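Local coordinates for protein virulence factor (PDB 2W3Y) that acts as a virulence factor of a Drosophila pathogen, is S-palmitoylated and binds to lipid vesicles, at residues Asn79-Ser84 with Trp94-Asn99. Residues are numbered along the deposited sequence; the frame is centred on the assembly and turned at random.
Sequences NKKAPS and WKEVSN
Lys81 reaches across to helix 91-105 with the end of its aliphatic chain, CE lying 4.1 Å from Glu96 CG and overlapping that methylene. The chain leaves its own helix with CG anti to the backbone N (chi1 -178°) and stays extended until its last bond, where it bends. Glu96 meets it at about a right angle, methylene against methylene, while Lys81 NZ and Glu96 OE2 remain 5.2 Å apart. The opposite charges may attract each other weakly at that distance, but they form no salt bridge. Lys81 CD also sits 4.4 Å from Val97 CG2, a loose touch on a buried valine whose side chain packs on Ala77 and on Phe14 of helix 9-18 as well. Within helix 91-105, Ser98 N and Ser98 OG (2.9 Å) reach Trp94 O from opposite faces of its carbonyl plane. Trp94, buried, packs on Ser75 and Val78 of helix 57-81 and on Ile193 of strand 185-198. Lys81 is the last residue before the chain leaves helical geometry at Ala82. The contact is sparse, with Lys81 and Glu96 both exposed, and joins the C-terminal end of helix 57-81 to helix 91-105, consecutive helices linked by a short loop, an alpha-hairpin-like connection in the Evf fold.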
# COMPACT_ATOMS: atom_id res chain seq x y z
N ASN A 79 12.92 1.39 7.89
CA ASN A 79 13.11 1.28 9.33
C ASN A 79 14.58 1.33 9.76
O ASN A 79 14.95 2.03 10.72
CB ASN A 79 12.48 -0.02 9.84
CG ASN A 79 12.44 -0.08 11.35
OD1 ASN A 79 11.77 0.72 11.99
ND2 ASN A 79 13.16 -1.03 11.92
N LYS A 80 15.40 0.56 9.05
CA LYS A 80 16.85 0.57 9.22
C LYS A 80 17.47 1.90 8.76
O LYS A 80 18.27 2.50 9.50
CB LYS A 80 17.47 -0.61 8.46
CG LYS A 80 18.97 -0.84 8.75
CD LYS A 80 19.27 -0.87 10.25
CE LYS A 80 20.77 -0.96 10.51
NZ LYS A 80 21.32 -2.30 10.14
N LYS A 81 17.10 2.37 7.58
CA LYS A 81 17.71 3.57 6.99
C LYS A 81 17.39 4.86 7.74
O LYS A 81 18.23 5.75 7.80
CB LYS A 81 17.35 3.69 5.50
CG LYS A 81 17.96 4.88 4.74
CD LYS A 81 17.70 4.76 3.24
CE LYS A 81 18.07 6.04 2.47
NZ LYS A 81 19.53 6.34 2.59
N ALA A 82 16.17 4.97 8.29
CA ALA A 82 15.75 6.19 8.99
C ALA A 82 16.70 6.50 10.15
O ALA A 82 16.96 5.64 10.97
CB ALA A 82 14.29 6.05 9.51
N PRO A 83 17.24 7.74 10.21
CA PRO A 83 18.15 8.20 11.29
C PRO A 83 17.47 8.41 12.65
O PRO A 83 18.15 8.49 13.68
CB PRO A 83 18.64 9.56 10.78
CG PRO A 83 18.26 9.62 9.30
CD PRO A 83 17.03 8.75 9.17
N SER A 84 16.15 8.52 12.63
CA SER A 84 15.38 8.79 13.84
C SER A 84 13.99 8.22 13.65
O SER A 84 13.57 7.94 12.51
CB SER A 84 15.27 10.30 14.09
OG SER A 84 14.55 10.92 13.04
N TRP A 94 10.89 6.46 1.97
CA TRP A 94 10.09 5.44 1.26
C TRP A 94 10.23 5.54 -0.27
O TRP A 94 10.36 4.52 -0.96
CB TRP A 94 8.60 5.56 1.66
CG TRP A 94 8.31 5.13 3.08
CD1 TRP A 94 8.48 5.87 4.22
CD2 TRP A 94 7.78 3.86 3.51
NE1 TRP A 94 8.11 5.13 5.33
CE2 TRP A 94 7.68 3.90 4.92
CE3 TRP A 94 7.41 2.68 2.84
CZ2 TRP A 94 7.21 2.80 5.68
CZ3 TRP A 94 6.94 1.60 3.59
CH2 TRP A 94 6.84 1.68 5.00
N LYS A 95 10.21 6.76 -0.80
CA LYS A 95 10.39 6.95 -2.24
C LYS A 95 11.80 6.52 -2.72
O LYS A 95 11.92 5.85 -3.76
CB LYS A 95 10.07 8.40 -2.64
CG LYS A 95 10.13 8.66 -4.15
CD LYS A 95 9.71 10.09 -4.50
CE LYS A 95 10.78 11.10 -4.11
NZ LYS A 95 10.37 12.52 -4.39
N GLU A 96 12.84 6.89 -1.98
CA GLU A 96 14.23 6.48 -2.29
C GLU A 96 14.38 4.95 -2.41
O GLU A 96 15.02 4.44 -3.33
CB GLU A 96 15.20 7.05 -1.24
CG GLU A 96 16.71 6.65 -1.38
CD GLU A 96 17.48 7.48 -2.41
OE1 GLU A 96 16.85 8.27 -3.16
OE2 GLU A 96 18.73 7.35 -2.46
N VAL A 97 13.75 4.24 -1.48
CA VAL A 97 13.84 2.77 -1.41
C VAL A 97 13.02 2.11 -2.53
O VAL A 97 13.49 1.15 -3.17
CB VAL A 97 13.45 2.25 0.01
CG1 VAL A 97 13.23 0.74 0.03
CG2 VAL A 97 14.51 2.66 1.07
N SER A 98 11.81 2.62 -2.78
CA SER A 98 10.99 2.15 -3.90
C SER A 98 11.63 2.39 -5.29
O SER A 98 11.48 1.56 -6.18
CB SER A 98 9.58 2.78 -3.84
OG SER A 98 8.96 2.53 -2.59
N ASN A 99 12.32 3.51 -5.47
CA ASN A 99 13.04 3.81 -6.73
C ASN A 99 14.18 2.82 -7.01
O ASN A 99 14.74 2.81 -8.10
CB ASN A 99 13.59 5.24 -6.72
CG ASN A 99 12.51 6.30 -6.97
OD1 ASN A 99 11.46 6.02 -7.57
ND2 ASN A 99 12.78 7.52 -6.54